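Local coordinates for protein porin (Rhodobacter blasticus, PDB 3PRN) that forms trimeric outer-membrane channels through which small hydrophilic solutes, up to about 0.6 kDa, diffuse passively, at residues G221-L226 against S242-A247; G108-S113 against N211-G216; A178-T183 against I193-A198; S98-E103 against R238-D243; T251-G256 against V271-A276. The protein carries 1 engineered substitution. All blocks are in the same frame, centred on the assembly; numbering follows the deposited sequence. Where two conformers were deposited one is given.

How the interactions relate
All five contacts lie in one closed antiparallel barrel of sixteen strands and involve a run of seven consecutive strands, from 175-183 to 265-273. Interaction 3, interaction 1 and interaction 5 are hairpin pairings that follow one another along the chain. Interactions 2 and 4 join the long segment between helix 88-91 and strand 131-138 to the inside of the wall, at strands 206-214 and 235-244. Interactions 1 and 4 share Ser-242 and Asp-243. The centres of interactions 1 and 2 are about 8 Å apart, as are those of 4 and 5, whereas 3 and 5 are about 23 Å apart and do not touch. The wall thus holds the inserted loop, which, as in other porins, probably narrows the channel.

Interaction 1. Residues G221-L226 against S242-A247; sequences GDQVTL and SDIDRA
Gln-223 and Ser-242 meet on one face of a strand pair whose axes run at 175° to each other. Traced outward, Gln-223 CB lies 4.0 Å from Ile-244 CG2. CG, anti to the backbone N (chi1 169°), is 3.9 Å from that same CG2 methyl and 3.7 Å from Asp-243 O, which CB also passes; CD stays beside the methyl as the two side chains cross obliquely. At the tip, NE2 donates to Ser-242 OG over 3.2 Å with an N-H...O angle of 176°, the acceptor lying in the amide plane. The other polar contacts of this amide come from outside the pair: OE1 receives Asn-215 ND2 and Gln-111 N, while NE2 also reaches Asp-109 O, so several bonds fix its rotation. Ser-242 OG is 2.9 Å from Thr-225 OG1 and close to Val-224 O; its single proton cannot be assigned between them. Thr-225 OG1 also bonds to Gly-108 O. Behind this polar row, Val-224 and Asp-243 exchange backbone bonds, with Val-224 N to Asp-243 O at 3.0 Å. Where the strands end, Asp-245 N donates to Asp-222 O (3.0 Å), but the carboxylates lie side by side with OD2 of Asp-222 only 4.3 Å from OD2 of Asp-245, a proximity that probably raises their proton affinity. The pairing is that of an antiparallel beta hairpin in a porin barrel, its inner face bonded to the inserted loop.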
# COMPACT_ATOMS: atom_id res chain seq x y z
N GLY A 221 -16.99 14.54 32.76
CA GLY A 221 -16.57 15.56 33.72
C GLY A 221 -15.11 15.29 34.11
O GLY A 221 -14.37 14.56 33.39
N ASP A 222 -14.63 15.80 35.22
CA ASP A 222 -13.29 15.59 35.69
C ASP A 222 -13.05 14.13 36.06
O ASP A 222 -13.97 13.36 36.33
CB ASP A 222 -12.94 16.52 36.85
CG ASP A 222 -12.99 17.99 36.42
OD1 ASP A 222 -13.35 18.36 35.27
OD2 ASP A 222 -12.64 18.83 37.28
N GLN A 223 -11.76 13.77 36.04
CA GLN A 223 -11.44 12.36 36.22
C GLN A 223 -10.13 12.19 36.92
O GLN A 223 -9.14 12.90 36.73
CB GLN A 223 -11.35 11.80 34.75
CG GLN A 223 -10.77 10.39 34.65
CD GLN A 223 -10.77 9.84 33.24
OE1 GLN A 223 -10.93 10.55 32.25
NE2 GLN A 223 -10.59 8.51 33.12
N VAL A 224 -10.03 11.12 37.70
CA VAL A 224 -8.76 10.84 38.36
C VAL A 224 -8.48 9.36 38.16
O VAL A 224 -9.39 8.53 38.25
CB VAL A 224 -9.00 11.11 39.87
CG1 VAL A 224 -7.91 10.49 40.72
CG2 VAL A 224 -9.07 12.63 40.08
N THR A 225 -7.23 9.05 37.86
CA THR A 225 -6.83 7.66 37.65
C THR A 225 -5.57 7.43 38.51
O THR A 225 -4.64 8.23 38.43
CB THR A 225 -6.43 7.44 36.14
OG1 THR A 225 -7.64 7.65 35.40
CG2 THR A 225 -5.90 6.04 35.92
N LEU A 226 -5.66 6.38 39.28
CA LEU A 226 -4.57 5.92 40.13
C LEU A 226 -4.14 4.56 39.60
O LEU A 226 -4.94 3.64 39.42
CB LEU A 226 -5.05 5.86 41.59
CG LEU A 226 -4.12 5.06 42.50
CD1 LEU A 226 -2.88 5.90 42.75
CD2 LEU A 226 -4.86 4.72 43.81
N SER A 242 -10.19 4.12 38.48
CA SER A 242 -10.45 5.46 37.91
C SER A 242 -11.89 5.86 38.28
O SER A 242 -12.77 4.98 38.29
CB SER A 242 -10.24 5.49 36.39
OG SER A 242 -10.33 6.76 35.78
N ASP A 243 -12.10 7.11 38.54
CA ASP A 243 -13.33 7.76 38.85
C ASP A 243 -13.59 8.98 37.95
O ASP A 243 -12.70 9.83 37.72
CB ASP A 243 -13.42 8.32 40.30
CG ASP A 243 -13.56 7.14 41.25
OD1 ASP A 243 -14.63 6.42 41.20
OD2 ASP A 243 -12.61 6.84 42.05
N ILE A 244 -14.83 9.10 37.50
CA ILE A 244 -15.24 10.27 36.75
C ILE A 244 -16.34 10.97 37.56
O ILE A 244 -16.95 10.33 38.43
CB ILE A 244 -15.70 9.93 35.33
CG1 ILE A 244 -16.84 8.91 35.29
CG2 ILE A 244 -14.48 9.34 34.54
CD1 ILE A 244 -17.42 8.64 33.92
N ASP A 245 -16.61 12.22 37.27
CA ASP A 245 -17.66 13.00 37.88
C ASP A 245 -19.06 12.68 37.36
O ASP A 245 -20.01 13.16 38.03
CB ASP A 245 -17.49 14.53 37.63
CG ASP A 245 -16.51 15.14 38.59
OD1 ASP A 245 -16.21 14.59 39.68
OD2 ASP A 245 -15.96 16.23 38.25
N ARG A 246 -19.27 12.03 36.24
CA ARG A 246 -20.64 11.79 35.77
C ARG A 246 -21.48 11.15 36.88
O ARG A 246 -21.17 10.15 37.53
CB ARG A 246 -20.69 10.99 34.52
CG ARG A 246 -21.97 10.87 33.73
CD ARG A 246 -21.70 9.98 32.50
NE ARG A 246 -21.67 8.60 32.85
CZ ARG A 246 -20.95 7.57 32.39
NH1 ARG A 246 -20.02 7.77 31.45
NH2 ARG A 246 -21.19 6.34 32.93
N ALA A 247 -22.70 11.71 37.01
CA ALA A 247 -23.66 11.26 38.00
C ALA A 247 -23.95 9.77 37.83
O ALA A 247 -24.33 9.32 36.74
CB ALA A 247 -25.05 11.96 37.70

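Interaction 2. Residues G108-S113 against N211-G216; sequences GDAQSS and NWYDNG
Ala-110 lays its methyl over one face of the Tyr-213 ring. CB is 3.7 Å from the ring centroid and 16° off the normal, which defines a CH-pi contact, and it is displaced toward the CD1-CE1 side, with CE1 nearest at 3.6 Å. Tyr-213 CG, beside the backbone N (chi1 -62°), carries the ring under the Ala-110 methyl. At the far end of the ring a water lies in its plane, 2.8 Å from Tyr-213 OH, and also meets Gly-108 O and Asn-211 ND2; the hydroxyl bonds to Thr-95 OG1 as well. Residues 108-113 belong to the long loop that, as in other porins, folds into the barrel to constrict the channel, so this packing sets that loop against the wall strand 206-214. Two residues on from Tyr-213, Asn-215 has its OD1 3.2 Å from Gln-111 N. The same OD1 accepts from a second water (2.7 Å), which takes a hydrogen bond from Ser-112 OG at 2.6 Å and donates to Asp-214 O. ND2 is engaged by Gly-221 O, and this would hold the amide against flipping. A third water joins Ser-113 N to Asn-215 O. Asp-214 OD1 accepts from Gly-216 N (2.8 Å), an Asx turn that spans Asn-215.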
# COMPACT_ATOMS: atom_id res chain seq x y z
N GLY A 108 -9.10 4.06 32.49
CA GLY A 108 -8.45 5.17 33.18
C GLY A 108 -7.77 6.16 32.25
O GLY A 108 -7.23 7.17 32.74
N ASP A 109 -7.79 5.92 30.92
CA ASP A 109 -7.26 6.90 29.97
C ASP A 109 -8.28 8.06 29.94
O ASP A 109 -9.47 7.86 30.28
CB ASP A 109 -7.25 6.26 28.58
CG ASP A 109 -6.03 5.39 28.31
OD1 ASP A 109 -5.05 5.34 29.11
OD2 ASP A 109 -6.03 4.74 27.22
N ALA A 110 -7.90 9.24 29.55
CA ALA A 110 -8.75 10.41 29.48
C ALA A 110 -10.03 10.14 28.68
O ALA A 110 -9.99 9.57 27.58
CB ALA A 110 -7.99 11.54 28.81
N GLN A 111 -11.17 10.60 29.20
CA GLN A 111 -12.43 10.40 28.48
C GLN A 111 -12.84 11.71 27.79
O GLN A 111 -13.92 12.26 28.03
CB GLN A 111 -13.55 10.03 29.48
CG GLN A 111 -13.21 8.80 30.31
CD GLN A 111 -13.23 7.54 29.47
OE1 GLN A 111 -14.26 7.23 28.88
NE2 GLN A 111 -12.14 6.81 29.36
N SER A 112 -11.97 12.21 26.93
CA SER A 112 -12.26 13.45 26.17
C SER A 112 -11.98 13.18 24.70
O SER A 112 -11.50 12.09 24.33
CB SER A 112 -11.40 14.60 26.69
OG SER A 112 -10.05 14.20 26.81
N SER A 113 -12.36 14.08 23.84
CA SER A 113 -12.16 14.02 22.40
C SER A 113 -11.06 15.01 22.04
O SER A 113 -11.10 16.18 22.44
CB SER A 113 -13.38 14.59 21.65
OG SER A 113 -14.44 13.64 21.66
N ASN A 211 -3.01 10.40 37.62
CA ASN A 211 -3.31 11.32 36.55
C ASN A 211 -4.68 11.95 36.82
O ASN A 211 -5.61 11.23 37.23
CB ASN A 211 -3.43 10.55 35.21
CG ASN A 211 -2.09 10.00 34.76
OD1 ASN A 211 -1.02 10.52 35.10
ND2 ASN A 211 -2.10 8.91 33.97
N TRP A 212 -4.79 13.23 36.59
CA TRP A 212 -6.00 13.99 36.76
C TRP A 212 -6.37 14.62 35.43
O TRP A 212 -5.46 15.17 34.77
CB TRP A 212 -5.73 15.11 37.83
CG TRP A 212 -6.91 16.05 37.89
CD1 TRP A 212 -8.10 15.85 38.56
CD2 TRP A 212 -7.05 17.29 37.17
NE1 TRP A 212 -8.96 16.91 38.30
CE2 TRP A 212 -8.34 17.80 37.45
CE3 TRP A 212 -6.22 18.01 36.31
CZ2 TRP A 212 -8.78 19.01 36.93
CZ3 TRP A 212 -6.67 19.20 35.77
CH2 TRP A 212 -7.94 19.70 36.10
N TYR A 213 -7.63 14.61 35.02
CA TYR A 213 -8.01 15.30 33.80
C TYR A 213 -9.22 16.22 33.99
O TYR A 213 -10.18 15.86 34.73
CB TYR A 213 -8.53 14.26 32.74
CG TYR A 213 -7.43 13.28 32.38
CD1 TYR A 213 -6.48 13.63 31.40
CD2 TYR A 213 -7.34 12.08 33.00
CE1 TYR A 213 -5.44 12.74 31.10
CE2 TYR A 213 -6.32 11.19 32.70
CZ TYR A 213 -5.36 11.53 31.76
OH TYR A 213 -4.39 10.62 31.49
N ASP A 214 -9.26 17.23 33.18
CA ASP A 214 -10.43 18.03 32.91
C ASP A 214 -10.81 17.62 31.46
O ASP A 214 -10.00 17.87 30.56
CB ASP A 214 -10.12 19.50 32.95
CG ASP A 214 -11.33 20.35 32.59
OD1 ASP A 214 -12.21 19.99 31.78
OD2 ASP A 214 -11.39 21.47 33.19
N ASN A 215 -11.93 16.96 31.29
CA ASN A 215 -12.40 16.38 30.08
C ASN A 215 -13.24 17.31 29.24
O ASN A 215 -13.89 16.88 28.31
CB ASN A 215 -13.09 15.02 30.28
CG ASN A 215 -12.08 13.98 30.73
OD1 ASN A 215 -11.06 13.73 30.05
ND2 ASN A 215 -12.34 13.23 31.80
N GLY A 216 -13.13 18.62 29.51
CA GLY A 216 -13.83 19.60 28.69
C GLY A 216 -15.33 19.38 28.55
O GLY A 216 -16.00 19.30 29.59
O HOH W 1 -4.64 8.02 32.53
O HOH W 2 -9.18 15.37 28.93
O HOH W 3 -13.71 16.22 25.46

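Interaction 3. Residues A178-T183 against I193-A198; sequences AAAYTT and IAFVGA
Phe-195 spreads its ring beside two alanines of the adjacent strand. CE2 comes 3.8 Å from Ala-178 CB, whereas Ala-180 CB meets the ring edge near its plane, 4.1 Å from CD2. CG, anti to the backbone N (chi1 156°), starts the ring along the sheet toward Gly-197, whose N stands 3.6 Å above the ring plane, offset toward the rim. The absence of a side chain at Gly-197 matters for this placement, because a CB there would run into Phe-195 CE1. Thr-182 and Ile-193 continue the same face of the sheet, CB of the former 3.8 Å from CG1 of the latter. On the opposite face Tyr-181 turns the edge of its ring to Ala-194, CD1 to CB 3.9 Å in the ring plane. Between the faces, three hydrogen-bonded pairs, Ala-178 with Gly-197, Ala-180 with Phe-195 and Thr-182 with Ile-193, supply six backbone bonds; the distance from Phe-195 N to Ala-180 O, for example, is 2.9 Å. The strand axes run at 179°, almost exactly antiparallel. Phe-89 of helix 88-91 packs on the buried face, and the Tyr-213 ring meets that of Phe-195 there. An alanine in place of Phe-195 would probably open a gap beside Ala-178 and Ala-180 and leave the rings of Phe-89 and Tyr-213 without their aromatic neighbour. Such a regularly paired antiparallel hairpin, with alanines beside one large ring, is part of the porin beta-barrel wall.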
# COMPACT_ATOMS: atom_id res chain seq x y z
N ALA A 178 4.05 15.64 34.49
CA ALA A 178 3.63 15.93 33.11
C ALA A 178 2.35 16.76 33.18
O ALA A 178 1.57 16.61 34.11
CB ALA A 178 3.38 14.62 32.36
N ALA A 179 2.17 17.62 32.21
CA ALA A 179 0.96 18.44 32.17
C ALA A 179 0.68 18.77 30.70
O ALA A 179 1.64 18.84 29.89
CB ALA A 179 1.23 19.71 32.99
N ALA A 180 -0.56 18.99 30.39
CA ALA A 180 -0.96 19.30 29.03
C ALA A 180 -2.25 20.10 29.07
O ALA A 180 -3.09 19.86 29.94
CB ALA A 180 -1.19 18.01 28.25
N TYR A 181 -2.44 20.94 28.06
CA TYR A 181 -3.64 21.74 27.93
C TYR A 181 -3.92 21.92 26.45
O TYR A 181 -2.96 22.23 25.72
CB TYR A 181 -3.37 23.14 28.59
CG TYR A 181 -4.58 24.04 28.49
CD1 TYR A 181 -5.66 23.82 29.33
CD2 TYR A 181 -4.65 25.07 27.58
CE1 TYR A 181 -6.80 24.63 29.28
CE2 TYR A 181 -5.76 25.90 27.54
CZ TYR A 181 -6.83 25.66 28.36
OH TYR A 181 -7.96 26.47 28.31
N THR A 182 -5.11 21.79 26.00
CA THR A 182 -5.52 21.91 24.63
C THR A 182 -6.81 22.68 24.50
O THR A 182 -7.78 22.28 25.16
CB THR A 182 -5.76 20.48 24.00
OG1 THR A 182 -4.49 19.82 24.05
CG2 THR A 182 -6.23 20.58 22.57
N THR A 183 -6.86 23.73 23.69
CA THR A 183 -8.10 24.48 23.54
C THR A 183 -8.77 24.03 22.24
O THR A 183 -8.13 23.67 21.22
CB THR A 183 -7.88 26.01 23.57
OG1 THR A 183 -7.00 26.32 22.48
CG2 THR A 183 -7.08 26.47 24.78
N ILE A 193 -9.42 21.03 27.31
CA ILE A 193 -9.12 19.89 28.15
C ILE A 193 -7.77 20.03 28.81
O ILE A 193 -6.93 20.81 28.35
CB ILE A 193 -9.25 18.58 27.33
CG1 ILE A 193 -8.22 18.55 26.17
CG2 ILE A 193 -10.68 18.45 26.84
CD1 ILE A 193 -8.28 17.21 25.40
N ALA A 194 -7.53 19.32 29.91
CA ALA A 194 -6.24 19.51 30.58
C ALA A 194 -5.87 18.23 31.32
O ALA A 194 -6.75 17.47 31.69
CB ALA A 194 -6.25 20.65 31.59
N PHE A 195 -4.61 18.05 31.55
CA PHE A 195 -4.07 16.90 32.21
C PHE A 195 -2.93 17.31 33.12
O PHE A 195 -2.07 18.14 32.78
CB PHE A 195 -3.51 15.93 31.14
CG PHE A 195 -2.45 14.98 31.62
CD1 PHE A 195 -2.75 14.03 32.60
CD2 PHE A 195 -1.20 14.93 31.00
CE1 PHE A 195 -1.81 13.09 32.99
CE2 PHE A 195 -0.24 14.02 31.42
CZ PHE A 195 -0.55 13.06 32.37
N VAL A 196 -2.86 16.66 34.28
CA VAL A 196 -1.69 16.85 35.14
C VAL A 196 -1.43 15.46 35.73
O VAL A 196 -2.41 14.82 36.13
CB VAL A 196 -1.97 17.82 36.31
CG1 VAL A 196 -0.72 17.84 37.17
CG2 VAL A 196 -2.26 19.23 35.79
N GLY A 197 -0.20 15.01 35.68
CA GLY A 197 0.07 13.70 36.24
C GLY A 197 1.41 13.66 36.93
O GLY A 197 2.33 14.44 36.67
N ALA A 198 1.59 12.65 37.75
CA ALA A 198 2.88 12.43 38.40
C ALA A 198 3.01 10.96 38.70
O ALA A 198 1.99 10.24 38.80
CB ALA A 198 2.87 13.27 39.67

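Interaction 4. Residues S98-E103 against R238-D243; sequences SEMGYE and RAYVSD
Met-100 places its terminal methyl in the angle between Arg-238 and Tyr-240. CE is 3.6 Å from Tyr-240 CD2, at the ring edge and near its plane, and 3.5 Å from Arg-238 O. The sulfur follows the same edge: SD lies 5.2 Å from the centroid of the Tyr-240 ring and 75° off its normal, a Met-aromatic contact. A bend at chi3 (71°) turns CE back toward the strand. Alongside, Ser-98 CB touches Tyr-240 CB at 3.9 Å, and Glu-99 O rests 3.6 Å from Arg-238 CD. One water lies 2.9 Å from Ser-98 O and 3.0 Å from Ala-239 O, spanning two backbone carbonyls, although other acceptors nearby compete for its protons. Further out, other bonds position these groups. Arg-238 NE forms a salt bridge with Asp-258, Tyr-240 OH bonds to Gln-272 OE1 and Phe-107 N, and Ser-98 OG bonds to Ser-106 OG. Met-100 also packs on Ser-270 and Gln-272 of strand 265-273. No direct hydrogen bond joins the loop residues 98-103 to residues 238-243 of strand 235-244, which implies that the two adhere by dispersion, the sulfur-aromatic edge and bridging water, while the polar ends are held by residues around them.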
# COMPACT_ATOMS: atom_id res chain seq x y z
N SER A 98 -1.62 3.85 32.45
CA SER A 98 -2.42 2.84 33.15
C SER A 98 -2.87 1.73 32.19
O SER A 98 -3.40 0.69 32.64
CB SER A 98 -3.64 3.49 33.83
OG SER A 98 -4.64 3.84 32.89
N GLU A 99 -2.59 1.87 30.88
CA GLU A 99 -3.02 0.84 29.91
C GLU A 99 -2.46 -0.53 30.21
O GLU A 99 -1.38 -0.71 30.77
CB GLU A 99 -2.69 1.29 28.47
CG GLU A 99 -3.61 2.46 28.04
CD GLU A 99 -3.20 3.06 26.70
OE1 GLU A 99 -2.08 2.73 26.22
OE2 GLU A 99 -3.99 3.86 26.12
N MET A 100 -3.18 -1.58 29.81
CA MET A 100 -2.82 -2.95 30.03
C MET A 100 -3.49 -3.90 29.03
O MET A 100 -4.35 -3.44 28.26
CB MET A 100 -3.27 -3.36 31.46
CG MET A 100 -4.72 -2.89 31.73
SD MET A 100 -5.38 -3.69 33.24
CE MET A 100 -4.43 -2.86 34.48
N GLY A 101 -3.07 -5.15 29.06
CA GLY A 101 -3.62 -6.15 28.14
C GLY A 101 -2.88 -6.04 26.77
O GLY A 101 -2.14 -5.06 26.53
N TYR A 102 -3.13 -7.01 25.90
CA TYR A 102 -2.40 -6.98 24.62
C TYR A 102 -2.89 -5.89 23.68
O TYR A 102 -2.19 -5.60 22.69
CB TYR A 102 -2.46 -8.36 23.96
CG TYR A 102 -3.59 -8.71 23.06
CD1 TYR A 102 -4.82 -9.07 23.56
CD2 TYR A 102 -3.45 -8.66 21.64
CE1 TYR A 102 -5.86 -9.45 22.73
CE2 TYR A 102 -4.51 -8.98 20.80
CZ TYR A 102 -5.69 -9.42 21.36
OH TYR A 102 -6.74 -9.75 20.61
N GLU A 103 -3.97 -5.19 24.01
CA GLU A 103 -4.37 -4.08 23.15
C GLU A 103 -4.12 -2.74 23.81
O GLU A 103 -4.64 -1.75 23.26
CB GLU A 103 -5.85 -4.21 22.75
CG GLU A 103 -6.08 -5.53 22.02
CD GLU A 103 -7.58 -5.81 21.91
OE1 GLU A 103 -8.26 -5.95 22.97
OE2 GLU A 103 -8.03 -5.85 20.77
N ARG A 238 0.02 -5.20 36.51
CA ARG A 238 -0.49 -3.83 36.45
C ARG A 238 -1.90 -3.71 37.04
O ARG A 238 -2.68 -4.65 36.95
CB ARG A 238 -0.69 -3.47 34.93
CG ARG A 238 0.63 -3.46 34.17
CD ARG A 238 0.41 -3.14 32.69
NE ARG A 238 1.66 -3.23 31.96
CZ ARG A 238 2.60 -2.29 31.95
NH1 ARG A 238 2.45 -1.17 32.62
NH2 ARG A 238 3.72 -2.46 31.25
N ALA A 239 -2.21 -2.53 37.57
CA ALA A 239 -3.55 -2.29 38.11
C ALA A 239 -3.90 -0.82 38.00
O ALA A 239 -3.02 0.02 37.94
CB ALA A 239 -3.61 -2.69 39.60
N TYR A 240 -5.17 -0.46 38.05
CA TYR A 240 -5.60 0.92 38.09
C TYR A 240 -7.03 1.01 38.66
O TYR A 240 -7.75 0.01 38.59
CB TYR A 240 -5.61 1.66 36.72
CG TYR A 240 -6.64 1.14 35.74
CD1 TYR A 240 -7.93 1.71 35.74
CD2 TYR A 240 -6.36 0.15 34.81
CE1 TYR A 240 -8.90 1.28 34.85
CE2 TYR A 240 -7.35 -0.28 33.90
CZ TYR A 240 -8.60 0.28 33.92
OH TYR A 240 -9.63 -0.10 33.07
N VAL A 241 -7.39 2.20 39.12
CA VAL A 241 -8.73 2.47 39.55
C VAL A 241 -8.99 3.86 38.94
O VAL A 241 -8.02 4.63 38.92
CB VAL A 241 -8.87 2.58 41.08
CG1 VAL A 241 -10.32 2.76 41.48
CG2 VAL A 241 -8.25 1.36 41.75
N SER A 242 -10.19 4.12 38.48
CA SER A 242 -10.45 5.46 37.91
C SER A 242 -11.89 5.86 38.28
O SER A 242 -12.77 4.98 38.29
CB SER A 242 -10.24 5.49 36.39
OG SER A 242 -10.33 6.76 35.78
N ASP A 243 -12.10 7.11 38.54
CA ASP A 243 -13.33 7.76 38.85
C ASP A 243 -13.59 8.98 37.95
O ASP A 243 -12.70 9.83 37.72
CB ASP A 243 -13.42 8.32 40.30
CG ASP A 243 -13.56 7.14 41.25
OD1 ASP A 243 -14.63 6.42 41.20
OD2 ASP A 243 -12.61 6.84 42.05
O HOH W 4 -2.10 0.10 35.12

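Interaction 5. Residues T251-G256 against V271-A276; sequences TAYGIG and VQSGFA
Tyr-253 and Ser-273 exchange two backbone hydrogen bonds, Ser-273 N to Tyr-253 O at 2.8 Å being the shorter. Ile-255 and Val-271 form a second hydrogen-bonded pair, with Val-271 N to Ile-255 O at 3.0 Å, and the strand axes run at 177°. Where the pairing ends, a water accepts from Ser-273 OG (2.8 Å) and donates to Thr-251 O and Gly-274 O, so three polar atoms share one solvent molecule. Packing follows. Ser-273 CB sits over the Tyr-253 ring, 3.8 Å from its centroid and 22° off the normal. Beyond the paired residues, Ala-252 CB rests over one face of the Phe-275 ring, with CE1 closest at 3.6 Å. An alanine in place of Phe-275 would probably leave the Ala-252 methyl without its aromatic cover and open a gap beside Ser-242 and Ile-244. Gln-272 points to the face shared with Gly-254 and, besides its Tyr-240 partner, bonds through NE2 to Ser-105 OG, whereas Ile-255, on the outer surface, touches a bound detergent molecule. Side chains alternating between the channel side (Gln-272) and the outer surface (Ile-255) fit a hairpin of a membrane-spanning porin barrel.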
# COMPACT_ATOMS: atom_id res chain seq x y z
N THR A 251 -17.05 3.04 39.73
CA THR A 251 -15.60 3.17 39.71
C THR A 251 -15.07 2.16 38.71
O THR A 251 -15.51 0.99 38.71
CB THR A 251 -15.03 2.83 41.12
OG1 THR A 251 -15.48 3.89 41.98
CG2 THR A 251 -13.50 2.90 41.15
N ALA A 252 -14.19 2.62 37.82
CA ALA A 252 -13.63 1.67 36.85
C ALA A 252 -12.33 1.14 37.46
O ALA A 252 -11.65 1.84 38.22
CB ALA A 252 -13.27 2.42 35.56
N TYR A 253 -12.01 -0.07 37.12
CA TYR A 253 -10.80 -0.70 37.59
C TYR A 253 -10.33 -1.77 36.61
O TYR A 253 -11.00 -2.29 35.75
CB TYR A 253 -10.89 -1.26 39.03
CG TYR A 253 -11.97 -2.29 39.14
CD1 TYR A 253 -13.29 -1.90 39.43
CD2 TYR A 253 -11.69 -3.63 38.94
CE1 TYR A 253 -14.29 -2.86 39.52
CE2 TYR A 253 -12.69 -4.60 39.02
CZ TYR A 253 -13.99 -4.20 39.31
OH TYR A 253 -14.99 -5.16 39.40
N GLY A 254 -9.02 -2.11 36.79
CA GLY A 254 -8.47 -3.17 35.92
C GLY A 254 -7.23 -3.79 36.55
O GLY A 254 -6.48 -3.15 37.29
N ILE A 255 -7.00 -5.03 36.21
CA ILE A 255 -5.84 -5.77 36.65
C ILE A 255 -5.32 -6.57 35.46
O ILE A 255 -6.07 -7.13 34.65
CB ILE A 255 -6.16 -6.69 37.85
CG1 ILE A 255 -4.87 -7.36 38.31
CG2 ILE A 255 -7.20 -7.70 37.44
CD1 ILE A 255 -5.14 -8.81 38.75
N GLY A 256 -3.99 -6.52 35.24
CA GLY A 256 -3.46 -7.28 34.10
C GLY A 256 -2.02 -7.71 34.38
O GLY A 256 -1.38 -7.38 35.38
N VAL A 271 -8.22 -7.91 32.75
CA VAL A 271 -9.65 -8.05 33.06
C VAL A 271 -10.00 -6.64 33.55
O VAL A 271 -9.30 -6.08 34.40
CB VAL A 271 -9.91 -9.21 33.99
CG1 VAL A 271 -9.42 -8.90 35.39
CG2 VAL A 271 -11.37 -9.65 33.99
N GLN A 272 -10.99 -5.99 32.98
CA GLN A 272 -11.30 -4.62 33.34
C GLN A 272 -12.80 -4.38 33.48
O GLN A 272 -13.62 -5.07 32.88
CB GLN A 272 -10.74 -3.66 32.24
CG GLN A 272 -9.22 -3.77 32.09
CD GLN A 272 -8.68 -2.84 31.03
OE1 GLN A 272 -8.93 -1.63 31.02
NE2 GLN A 272 -7.96 -3.38 30.04
N SER A 273 -13.15 -3.39 34.27
CA SER A 273 -14.57 -3.06 34.52
C SER A 273 -14.77 -1.57 34.31
O SER A 273 -14.01 -0.77 34.91
CB SER A 273 -14.88 -3.54 35.96
OG SER A 273 -16.25 -3.41 36.23
N GLY A 274 -15.73 -1.16 33.49
CA GLY A 274 -15.95 0.19 33.12
C GLY A 274 -16.81 1.08 34.00
O GLY A 274 -17.30 0.64 35.04
N PHE A 275 -17.02 2.32 33.57
CA PHE A 275 -17.83 3.28 34.32
C PHE A 275 -19.34 2.95 34.27
O PHE A 275 -20.09 3.42 35.14
CB PHE A 275 -17.62 4.71 33.82
CG PHE A 275 -16.18 5.14 33.88
CD1 PHE A 275 -15.56 5.38 35.07
CD2 PHE A 275 -15.47 5.30 32.66
CE1 PHE A 275 -14.24 5.84 35.13
CE2 PHE A 275 -14.15 5.70 32.73
CZ PHE A 275 -13.52 5.98 33.95
N ALA A 276 -19.75 2.12 33.32
CA ALA A 276 -21.15 1.70 33.21
C ALA A 276 -21.24 0.20 33.47
O ALA A 276 -22.07 -0.51 32.91
CB ALA A 276 -21.69 2.01 31.81
O HOH W 5 -16.70 -0.84 37.28